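Local coordinates for protein halogenase PltM (Pseudomonas fluorescens, PDB 6BZN) that halogenates phenolic substrates with unusual breadth in both substrate and halide, as a flavoprotein that binds FAD, at residues Ser111-His115 with Phe407-Trp413; Ser122-Leu126 with Ser236-Ser240; Lys226-Asp230 with Ile242-Lys246; His251-Glu255 with Lys301-Ile305. One frame throughout, in Å; residues are numbered along the deposited sequence.

All four contacts gather at one end of the halogenase, around the strand pair 109-114 and 248-253. Contacts 1 and 4 hold these neighbouring strands from different partners. Contact 1 brings the start of helix 410-441 and the loop before it, and contact 4 brings the turn between helices 291-301 and 303-306. Both are rich in aromatic rings, and contact 4 is the most buried. Contact 2 lies farthest out and includes an exposed arginine; contacts 1 and 3 are partly buried. Contacts 2 and 3 share the region of helices 228-231 and 235-238. Contact 2 relies on a salt bridge and a bridging water, contact 3 on a carboxylate gripping backbone N-H groups. L126, Y228 and L244 join the two.

Contact 1: residues Ser111-His115 with Phe407-Trp413; sequences SFAWH and FSDFHLW
W114 and F112, two residues apart on strand 109-114, meet the start of helix 410-441 and the loop before it. The strand belongs to the mixed sheet of this flavin-dependent halogenase, and D409 is the N-cap of the helix. The tight part is the W114 indole. Its CG is anti to the backbone N (chi1 -180°), which carries the ring across to the helix start. There W114 NE1 donates to F407 O at 2.7 Å. The oxygen lies almost in the indole plane, but the N-H is bent at 144° and the nitrogen sits above the carbonyl plane. One indole face lies on the backbone, with F410 N 3.5 Å from W114 CE2. F410 CB packs 3.8 Å from W114 CD2 beside it. A leucine in place of W114 would probably leave the F407 carbonyl without this donor and open a gap over the first turn of the helix. The deeper end holds buried F112 and W413. Their planes meet obliquely, at 48°, and W413 CZ2 lies over one F112 face, near its rim. H250 stacks on F112, which lies about 9 Å from the side chain of S351, a residue of the FAD site. The S408 and D409 side chains are the loose, partly exposed part. They point away from the strand, and it is their backbone that meets the indole. D409 turns to its own helix instead, where OD2 of D409 accepts from L412 N at 3.0 Å.

Contact 2: residues Ser122-Leu126 with Ser236-Ser240; sequences SPDHL and SRTRS
D124 is gripped end-on by R237, with one guanidinium nitrogen on each carboxylate oxygen. NH1 of R237 reaches OD1 of D124 at 2.9 Å, and NH2 of R237 reaches OD2 of D124 at 2.9 Å. Both bonds are nearly straight. Both oxygens lie close to the guanidinium plane, but the carboxylate is turned 44° against it, and NH2 meets OD2 from above the carboxylate plane. R237 gets there by a bend at chi2 (61°), which folds its chain back toward the loop. P123 CG sits over one guanidinium face, 3.8 Å from R237 NH2. An alanine at D124 would probably leave the R237 guanidinium without its charged mate and freer to swing into solvent. Deeper in, L126 CD2 packs on T238 CG2 at 3.7 Å, and Y228 touches both residues. A water joins the backbones by donating to P123 O at 2.7 Å and to T238 O. The loop is held in shape by S122, whose OG accepts from D124 N in an ST turn. The whole is a type I beta turn, S122 to H125, pinned to the short helix 235-238 by a bidentate Asp-Arg salt bridge.

Contact 3: residues Lys226-Asp230 with Ile242-Lys246; sequences KSYED and IELFK
Segment 226-230 runs into helix 228-231, while 242-246 is the loop that leads to strand 248-253. Their backbones come nearest at S227 and F245, whose CA atoms are 5.2 Å apart. S227 is the N-cap of the helix, with its OG accepting from D230 N at 3.0 Å. The CB of S227 rests over one face of the F245 ring, a CH-pi contact with CB 3.8 Å from the ring centroid. Y228 and L244 lie side by side and point the same way. CD1 of L244 stands almost squarely over the middle of the Y228 ring, only 6° off its normal. Y228 has its CG anti to the backbone N (chi1 -178°), which lays the ring alongside the leucine. L126 touches both residues from strand 126-131. E229 works differently. Its chain bends at chi2 (67°) and brings the carboxylate to the loop backbone. OE1 of E229 accepts from L244 N at 2.8 Å, and OE2 of E229 accepts from F245 N at 3.2 Å through its syn lone pair. A water donates to OE2 of E229 at 2.7 Å and also to OE1 of E243. The two acidic groups stay apart, with OE2 of E229 4.6 Å from OE1 of E243. One carboxylate thus ties two successive N-H groups of the loop to the helix. The donors are neutral amides, so the negative charge is probably eased by hydrogen bonds and by the water that separates it from its like-charged neighbour.

Contact 4: residues His251-Glu255 with Lys301-Ile305; sequences HIFEE and KYPAI
The end of strand 248-253 and the turn after it face the junction of two helices, with the CA atoms of H251 and I305 7.2 Å apart and those of F253 and Y302 8.9 Å apart. Y302 is the N-cap residue of helix 303-306. Its ring forms an offset stack with F253, with centroids 4.4 Å apart and planes at 27°. F253 CG stands between the backbone N and the carbonyl carbon (chi1 41°), which lays the ring against that of Y302. CB of F253 meets the phenol end, 3.5 Å from Y302 CZ. CG of K301 covers the opposite face of the Y302 ring, and the ring is thereby held between two neighbours. Its hydroxyl ends at the E255 carboxylate, which comes in at the ring edge. Y302 OH lies 2.9 Å from both OE1 and OE2 of E255, close enough for a weak hydrogen bond to the carboxylate. K301 NZ adds a weak salt bridge to E255 OE2 at 3.3 Å. A water bridges the pair, donating to OE2 of E255 and accepting from NZ of K301 at 2.6 Å. This positive charge probably favours the ionised form of E255, which is buried. Next to the stack, I305 CD1 packs on H251 CB at 3.7 Å and on F253 CE2. CG1 of I305 lies over one face of the H251 ring, whose nitrogens bond to H115 and H308. Strand 256-262 lies alongside through L258, which touches both H251 and I305. L298 and L299 of helix 291-301 pack on F253 and I305, respectively.

Contact 1: residues Ser111-His115 with Phe407-Trp413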
# COMPACT_ATOMS: atom_id res chain seq x y z
N SER A 111 -4.68 -11.92 -7.67
CA SER A 111 -5.76 -12.70 -8.24
C SER A 111 -7.08 -12.27 -7.61
O SER A 111 -7.13 -11.85 -6.44
CB SER A 111 -5.54 -14.20 -8.04
OG SER A 111 -5.49 -14.53 -6.67
N PHE A 112 -8.15 -12.37 -8.40
CA PHE A 112 -9.47 -11.93 -8.00
C PHE A 112 -10.47 -13.01 -8.36
O PHE A 112 -10.52 -13.42 -9.51
CB PHE A 112 -9.84 -10.62 -8.71
CG PHE A 112 -8.87 -9.50 -8.44
CD1 PHE A 112 -7.72 -9.36 -9.20
CD2 PHE A 112 -9.08 -8.61 -7.39
CE1 PHE A 112 -6.81 -8.35 -8.94
CE2 PHE A 112 -8.17 -7.60 -7.12
CZ PHE A 112 -7.04 -7.45 -7.90
N ALA A 113 -11.25 -13.48 -7.38
CA ALA A 113 -12.31 -14.45 -7.60
C ALA A 113 -13.61 -13.85 -7.12
O ALA A 113 -13.69 -13.36 -5.98
CB ALA A 113 -12.02 -15.74 -6.85
N TRP A 114 -14.63 -13.85 -7.98
CA TRP A 114 -15.89 -13.16 -7.73
C TRP A 114 -16.95 -14.15 -7.25
O TRP A 114 -16.96 -15.33 -7.66
CB TRP A 114 -16.35 -12.42 -8.99
CG TRP A 114 -17.64 -11.65 -8.86
CD1 TRP A 114 -17.80 -10.36 -8.44
CD2 TRP A 114 -18.94 -12.13 -9.16
NE1 TRP A 114 -19.12 -10.01 -8.46
CE2 TRP A 114 -19.85 -11.08 -8.91
CE3 TRP A 114 -19.44 -13.36 -9.63
CZ2 TRP A 114 -21.22 -11.21 -9.11
CZ3 TRP A 114 -20.82 -13.49 -9.83
CH2 TRP A 114 -21.69 -12.42 -9.56
N HIS A 115 -17.83 -13.67 -6.38
CA HIS A 115 -18.89 -14.48 -5.76
C HIS A 115 -20.15 -13.69 -5.63
O HIS A 115 -20.12 -12.46 -5.68
CB HIS A 115 -18.49 -14.92 -4.37
CG HIS A 115 -17.14 -15.52 -4.31
ND1 HIS A 115 -16.91 -16.86 -4.50
CD2 HIS A 115 -15.92 -14.94 -4.16
CE1 HIS A 115 -15.62 -17.10 -4.43
NE2 HIS A 115 -15.00 -15.95 -4.24
N PHE A 407 -17.22 -4.47 -8.08
CA PHE A 407 -17.46 -5.75 -7.42
C PHE A 407 -18.86 -6.34 -7.66
O PHE A 407 -19.08 -7.51 -7.37
CB PHE A 407 -17.32 -5.66 -5.88
CG PHE A 407 -15.93 -5.38 -5.34
CD1 PHE A 407 -14.76 -5.44 -6.12
CD2 PHE A 407 -15.80 -5.11 -3.98
CE1 PHE A 407 -13.51 -5.18 -5.54
CE2 PHE A 407 -14.57 -4.86 -3.40
CZ PHE A 407 -13.42 -4.89 -4.18
N SER A 408 -19.81 -5.53 -8.14
CA SER A 408 -21.20 -6.01 -8.33
C SER A 408 -21.39 -7.12 -9.37
O SER A 408 -22.42 -7.76 -9.35
CB SER A 408 -22.14 -4.85 -8.71
OG SER A 408 -21.71 -4.24 -9.91
N ASP A 409 -20.44 -7.31 -10.27
CA ASP A 409 -20.61 -8.25 -11.39
C ASP A 409 -19.25 -8.70 -11.91
O ASP A 409 -18.34 -7.87 -12.06
CB ASP A 409 -21.40 -7.53 -12.49
CG ASP A 409 -21.56 -8.37 -13.74
OD1 ASP A 409 -22.34 -9.34 -13.70
OD2 ASP A 409 -20.91 -8.07 -14.75
N PHE A 410 -19.08 -9.99 -12.17
CA PHE A 410 -17.77 -10.45 -12.60
C PHE A 410 -17.33 -9.85 -13.93
O PHE A 410 -16.20 -9.40 -14.05
CB PHE A 410 -17.64 -11.98 -12.70
CG PHE A 410 -16.34 -12.37 -13.33
CD1 PHE A 410 -15.16 -12.21 -12.62
CD2 PHE A 410 -16.29 -12.75 -14.67
CE1 PHE A 410 -13.93 -12.49 -13.22
CE2 PHE A 410 -15.07 -13.04 -15.27
CZ PHE A 410 -13.90 -12.91 -14.55
N HIS A 411 -18.21 -9.85 -14.94
CA HIS A 411 -17.84 -9.30 -16.25
C HIS A 411 -17.40 -7.83 -16.11
O HIS A 411 -16.38 -7.42 -16.67
CB HIS A 411 -18.97 -9.46 -17.28
CG HIS A 411 -18.63 -8.89 -18.63
ND1 HIS A 411 -17.65 -9.43 -19.43
CD2 HIS A 411 -19.13 -7.82 -19.30
CE1 HIS A 411 -17.55 -8.71 -20.54
NE2 HIS A 411 -18.43 -7.73 -20.48
N LEU A 412 -18.15 -7.06 -15.32
CA LEU A 412 -17.79 -5.67 -15.05
C LEU A 412 -16.42 -5.59 -14.37
O LEU A 412 -15.56 -4.79 -14.79
CB LEU A 412 -18.88 -4.99 -14.20
CG LEU A 412 -18.65 -3.53 -13.77
CD1 LEU A 412 -18.39 -2.63 -14.95
CD2 LEU A 412 -19.85 -3.06 -12.97
N TRP A 413 -16.20 -6.43 -13.36
CA TRP A 413 -14.89 -6.48 -12.71
C TRP A 413 -13.79 -6.78 -13.73
O TRP A 413 -12.75 -6.13 -13.75
CB TRP A 413 -14.83 -7.48 -11.55
CG TRP A 413 -13.47 -7.49 -11.01
CD1 TRP A 413 -12.49 -8.41 -11.26
CD2 TRP A 413 -12.88 -6.48 -10.21
NE1 TRP A 413 -11.33 -8.03 -10.64
CE2 TRP A 413 -11.54 -6.85 -9.98
CE3 TRP A 413 -13.35 -5.29 -9.65
CZ2 TRP A 413 -10.67 -6.08 -9.20
CZ3 TRP A 413 -12.50 -4.52 -8.87
CH2 TRP A 413 -11.16 -4.92 -8.66

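Contact 2: residues Ser122-Leu126 with Ser236-Ser240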
# COMPACT_ATOMS: atom_id res chain seq x y z
N SER A 122 -18.15 -19.75 -9.39
CA SER A 122 -17.52 -20.38 -10.55
C SER A 122 -16.01 -20.11 -10.60
O SER A 122 -15.58 -18.96 -10.53
CB SER A 122 -18.18 -19.90 -11.84
OG SER A 122 -17.41 -20.26 -12.96
N PRO A 123 -15.20 -21.17 -10.77
CA PRO A 123 -13.77 -20.95 -11.02
C PRO A 123 -13.42 -20.27 -12.35
O PRO A 123 -12.25 -20.02 -12.60
CB PRO A 123 -13.15 -22.35 -10.96
CG PRO A 123 -14.24 -23.30 -10.73
CD PRO A 123 -15.56 -22.60 -10.69
N ASP A 124 -14.41 -19.99 -13.20
CA ASP A 124 -14.20 -19.13 -14.37
C ASP A 124 -14.43 -17.64 -14.11
O ASP A 124 -14.17 -16.82 -14.98
CB ASP A 124 -15.07 -19.59 -15.53
CG ASP A 124 -14.78 -21.03 -15.90
OD1 ASP A 124 -13.58 -21.38 -16.05
OD2 ASP A 124 -15.74 -21.83 -15.99
N HIS A 125 -14.89 -17.28 -12.91
CA HIS A 125 -15.04 -15.87 -12.51
C HIS A 125 -13.78 -15.42 -11.78
O HIS A 125 -13.87 -14.94 -10.64
CB HIS A 125 -16.29 -15.68 -11.66
CG HIS A 125 -17.56 -15.93 -12.41
ND1 HIS A 125 -18.76 -16.17 -11.78
CD2 HIS A 125 -17.82 -15.98 -13.74
CE1 HIS A 125 -19.70 -16.35 -12.69
NE2 HIS A 125 -19.16 -16.23 -13.88
N LEU A 126 -12.64 -15.56 -12.47
CA LEU A 126 -11.30 -15.24 -11.97
C LEU A 126 -10.54 -14.36 -12.97
O LEU A 126 -10.65 -14.55 -14.18
CB LEU A 126 -10.46 -16.52 -11.80
CG LEU A 126 -10.47 -17.27 -10.48
CD1 LEU A 126 -11.88 -17.56 -10.02
CD2 LEU A 126 -9.67 -18.57 -10.65
N SER A 236 -5.40 -26.94 -13.43
CA SER A 236 -6.00 -27.63 -14.59
C SER A 236 -7.46 -27.24 -14.86
O SER A 236 -7.94 -27.37 -16.00
CB SER A 236 -5.90 -29.15 -14.39
OG SER A 236 -6.59 -29.54 -13.22
N ARG A 237 -8.17 -26.78 -13.83
CA ARG A 237 -9.52 -26.27 -13.96
C ARG A 237 -9.56 -24.77 -14.25
O ARG A 237 -10.27 -24.33 -15.14
CB ARG A 237 -10.34 -26.60 -12.71
CG ARG A 237 -11.75 -26.05 -12.66
CD ARG A 237 -12.63 -26.56 -13.78
NE ARG A 237 -13.91 -25.85 -13.78
CZ ARG A 237 -14.16 -24.69 -14.39
NH1 ARG A 237 -13.22 -24.05 -15.08
NH2 ARG A 237 -15.37 -24.16 -14.30
N THR A 238 -8.82 -23.97 -13.48
CA THR A 238 -8.87 -22.52 -13.64
C THR A 238 -8.13 -22.04 -14.87
O THR A 238 -8.48 -21.00 -15.42
CB THR A 238 -8.30 -21.79 -12.41
OG1 THR A 238 -6.93 -22.14 -12.25
CG2 THR A 238 -9.08 -22.15 -11.17
N ARG A 239 -7.12 -22.79 -15.30
CA ARG A 239 -6.21 -22.38 -16.38
C ARG A 239 -5.40 -21.13 -16.03
O ARG A 239 -4.86 -20.46 -16.91
CB ARG A 239 -6.96 -22.15 -17.71
CG ARG A 239 -7.97 -23.24 -18.07
CD ARG A 239 -8.55 -22.97 -19.45
NE ARG A 239 -9.68 -23.85 -19.77
CZ ARG A 239 -10.32 -23.89 -20.95
NH1 ARG A 239 -11.33 -24.74 -21.12
NH2 ARG A 239 -9.96 -23.09 -21.96
N SER A 240 -5.29 -20.81 -14.73
CA SER A 240 -4.48 -19.69 -14.32
C SER A 240 -3.01 -20.05 -14.55
O SER A 240 -2.60 -21.15 -14.22
CB SER A 240 -4.69 -19.36 -12.85
OG SER A 240 -3.77 -18.36 -12.47
O HOH W 1 -10.53 -19.32 -14.53

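Contact 3: residues Lys226-Asp230 with Ile242-Lys246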
# COMPACT_ATOMS: atom_id res chain seq x y z
N LYS A 226 -6.41 -23.40 4.02
CA LYS A 226 -6.22 -24.14 2.77
C LYS A 226 -5.91 -23.26 1.58
O LYS A 226 -6.45 -22.18 1.45
CB LYS A 226 -7.47 -24.92 2.40
CG LYS A 226 -7.59 -26.27 3.05
CD LYS A 226 -8.51 -27.16 2.23
CE LYS A 226 -8.50 -28.56 2.80
NZ LYS A 226 -9.61 -29.34 2.22
N SER A 227 -5.08 -23.78 0.68
CA SER A 227 -4.76 -23.10 -0.56
C SER A 227 -5.99 -23.04 -1.48
O SER A 227 -6.85 -23.92 -1.42
CB SER A 227 -3.62 -23.83 -1.28
OG SER A 227 -4.08 -25.04 -1.88
N TYR A 228 -6.05 -22.03 -2.33
CA TYR A 228 -7.12 -21.94 -3.31
C TYR A 228 -7.22 -23.24 -4.14
O TYR A 228 -8.31 -23.74 -4.39
CB TYR A 228 -6.93 -20.76 -4.26
CG TYR A 228 -8.08 -20.65 -5.23
CD1 TYR A 228 -8.07 -21.37 -6.44
CD2 TYR A 228 -9.19 -19.89 -4.93
CE1 TYR A 228 -9.14 -21.30 -7.31
CE2 TYR A 228 -10.27 -19.80 -5.79
CZ TYR A 228 -10.24 -20.52 -6.98
OH TYR A 228 -11.30 -20.45 -7.84
N GLU A 229 -6.07 -23.76 -4.56
CA GLU A 229 -6.05 -24.94 -5.44
C GLU A 229 -6.62 -26.17 -4.74
O GLU A 229 -7.34 -26.95 -5.37
CB GLU A 229 -4.65 -25.22 -5.97
CG GLU A 229 -4.22 -24.35 -7.14
CD GLU A 229 -4.02 -22.88 -6.78
OE1 GLU A 229 -4.41 -22.02 -7.60
OE2 GLU A 229 -3.46 -22.58 -5.69
N ASP A 230 -6.31 -26.36 -3.45
CA ASP A 230 -6.85 -27.47 -2.65
C ASP A 230 -8.30 -27.27 -2.25
O ASP A 230 -9.05 -28.23 -2.16
CB ASP A 230 -6.03 -27.72 -1.37
CG ASP A 230 -4.66 -28.30 -1.65
OD1 ASP A 230 -4.48 -28.92 -2.73
OD2 ASP A 230 -3.75 -28.13 -0.81
N ILE A 242 -0.62 -18.94 -12.81
CA ILE A 242 0.02 -18.98 -11.49
C ILE A 242 -0.92 -19.62 -10.49
O ILE A 242 -2.14 -19.50 -10.61
CB ILE A 242 0.41 -17.56 -10.99
CG1 ILE A 242 -0.81 -16.63 -10.93
CG2 ILE A 242 1.49 -16.99 -11.90
CD1 ILE A 242 -0.54 -15.29 -10.27
N GLU A 243 -0.35 -20.32 -9.50
CA GLU A 243 -1.14 -20.81 -8.37
C GLU A 243 -1.70 -19.61 -7.63
O GLU A 243 -0.94 -18.69 -7.28
CB GLU A 243 -0.30 -21.61 -7.38
CG GLU A 243 0.28 -22.91 -7.88
CD GLU A 243 1.32 -23.47 -6.92
OE1 GLU A 243 1.10 -23.45 -5.68
OE2 GLU A 243 2.37 -23.93 -7.39
N LEU A 244 -2.99 -19.61 -7.35
CA LEU A 244 -3.59 -18.52 -6.58
C LEU A 244 -3.05 -18.53 -5.14
O LEU A 244 -2.98 -17.47 -4.51
CB LEU A 244 -5.11 -18.56 -6.59
CG LEU A 244 -5.93 -18.63 -7.89
CD1 LEU A 244 -7.20 -17.80 -7.75
CD2 LEU A 244 -5.18 -18.23 -9.13
N PHE A 245 -2.65 -19.71 -4.66
CA PHE A 245 -1.92 -19.86 -3.40
C PHE A 245 -0.66 -18.99 -3.34
O PHE A 245 -0.34 -18.43 -2.29
CB PHE A 245 -1.54 -21.34 -3.21
CG PHE A 245 -0.89 -21.67 -1.89
CD1 PHE A 245 -1.45 -21.25 -0.68
CD2 PHE A 245 0.27 -22.45 -1.85
CE1 PHE A 245 -0.85 -21.57 0.54
CE2 PHE A 245 0.87 -22.78 -0.62
CZ PHE A 245 0.29 -22.35 0.56
N LYS A 246 0.02 -18.87 -4.48
CA LYS A 246 1.20 -18.03 -4.64
C LYS A 246 0.83 -16.67 -5.24
O LYS A 246 1.50 -16.17 -6.14
CB LYS A 246 2.24 -18.75 -5.53
CG LYS A 246 2.75 -20.07 -4.97
CD LYS A 246 3.90 -20.60 -5.82
CE LYS A 246 4.38 -21.98 -5.39
NZ LYS A 246 5.14 -21.96 -4.11
O HOH W 2 -1.46 -24.24 -5.03

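Contact 4: residues His251-Glu255 with Lys301-Ile305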
# COMPACT_ATOMS: atom_id res chain seq x y z
N HIS A 251 -11.05 -12.24 -2.77
CA HIS A 251 -12.39 -12.75 -3.00
C HIS A 251 -13.32 -11.56 -2.94
O HIS A 251 -13.40 -10.90 -1.90
CB HIS A 251 -12.78 -13.74 -1.92
CG HIS A 251 -12.08 -15.05 -2.03
ND1 HIS A 251 -12.27 -15.89 -3.10
CD2 HIS A 251 -11.21 -15.66 -1.21
CE1 HIS A 251 -11.53 -16.97 -2.94
NE2 HIS A 251 -10.89 -16.86 -1.79
N ILE A 252 -13.97 -11.26 -4.06
CA ILE A 252 -14.75 -10.03 -4.19
C ILE A 252 -16.23 -10.36 -4.34
O ILE A 252 -16.60 -11.42 -4.89
CB ILE A 252 -14.22 -9.12 -5.33
CG1 ILE A 252 -14.24 -9.86 -6.68
CG2 ILE A 252 -12.80 -8.67 -5.01
CD1 ILE A 252 -14.01 -8.97 -7.90
N PHE A 253 -17.08 -9.48 -3.84
CA PHE A 253 -18.52 -9.67 -3.89
C PHE A 253 -19.14 -8.30 -3.72
O PHE A 253 -18.44 -7.33 -3.42
CB PHE A 253 -18.97 -10.66 -2.81
CG PHE A 253 -18.27 -10.47 -1.50
CD1 PHE A 253 -18.75 -9.56 -0.58
CD2 PHE A 253 -17.10 -11.18 -1.20
CE1 PHE A 253 -18.09 -9.37 0.63
CE2 PHE A 253 -16.44 -10.98 -0.01
CZ PHE A 253 -16.93 -10.07 0.90
N GLU A 254 -20.45 -8.19 -3.91
CA GLU A 254 -21.08 -6.88 -4.05
C GLU A 254 -20.76 -5.87 -2.93
O GLU A 254 -20.52 -4.71 -3.22
CB GLU A 254 -22.61 -7.01 -4.19
CG GLU A 254 -23.25 -5.69 -4.61
CD GLU A 254 -24.75 -5.71 -4.58
OE1 GLU A 254 -25.31 -4.60 -4.38
OE2 GLU A 254 -25.35 -6.80 -4.76
N GLU A 255 -20.74 -6.32 -1.69
CA GLU A 255 -20.65 -5.43 -0.51
C GLU A 255 -19.25 -5.32 0.07
O GLU A 255 -19.04 -4.62 1.07
CB GLU A 255 -21.66 -5.84 0.58
CG GLU A 255 -21.36 -7.13 1.35
CD GLU A 255 -21.87 -8.40 0.68
OE1 GLU A 255 -22.24 -8.37 -0.51
OE2 GLU A 255 -21.90 -9.45 1.35
N LYS A 301 -22.73 -16.80 3.86
CA LYS A 301 -23.12 -16.05 2.66
C LYS A 301 -22.36 -16.55 1.41
O LYS A 301 -22.94 -16.65 0.33
CB LYS A 301 -22.83 -14.56 2.89
CG LYS A 301 -23.79 -13.54 2.31
CD LYS A 301 -23.58 -12.19 3.02
CE LYS A 301 -24.53 -11.10 2.54
NZ LYS A 301 -24.48 -9.83 3.34
N TYR A 302 -21.08 -16.85 1.58
CA TYR A 302 -20.16 -17.21 0.49
C TYR A 302 -19.42 -18.51 0.81
O TYR A 302 -18.23 -18.49 1.11
CB TYR A 302 -19.16 -16.07 0.25
CG TYR A 302 -19.83 -14.76 -0.05
CD1 TYR A 302 -20.52 -14.58 -1.25
CD2 TYR A 302 -19.81 -13.71 0.87
CE1 TYR A 302 -21.16 -13.39 -1.54
CE2 TYR A 302 -20.45 -12.51 0.58
CZ TYR A 302 -21.14 -12.36 -0.61
OH TYR A 302 -21.78 -11.18 -0.92
N PRO A 303 -20.13 -19.67 0.72
CA PRO A 303 -19.52 -20.96 1.08
C PRO A 303 -18.24 -21.30 0.33
O PRO A 303 -17.40 -22.02 0.88
CB PRO A 303 -20.60 -22.00 0.75
CG PRO A 303 -21.79 -21.26 0.27
CD PRO A 303 -21.54 -19.78 0.32
N ALA A 304 -18.09 -20.81 -0.90
CA ALA A 304 -16.84 -20.99 -1.63
C ALA A 304 -15.66 -20.43 -0.84
O ALA A 304 -14.65 -21.10 -0.67
CB ALA A 304 -16.89 -20.32 -3.00
N ILE A 305 -15.81 -19.21 -0.33
CA ILE A 305 -14.77 -18.59 0.51
C ILE A 305 -14.52 -19.48 1.75
O ILE A 305 -13.36 -19.70 2.15
CB ILE A 305 -15.16 -17.14 0.91
CG1 ILE A 305 -15.31 -16.26 -0.35
CG2 ILE A 305 -14.10 -16.55 1.83
CD1 ILE A 305 -15.83 -14.86 -0.06
O HOH W 3 -22.18 -9.11 4.19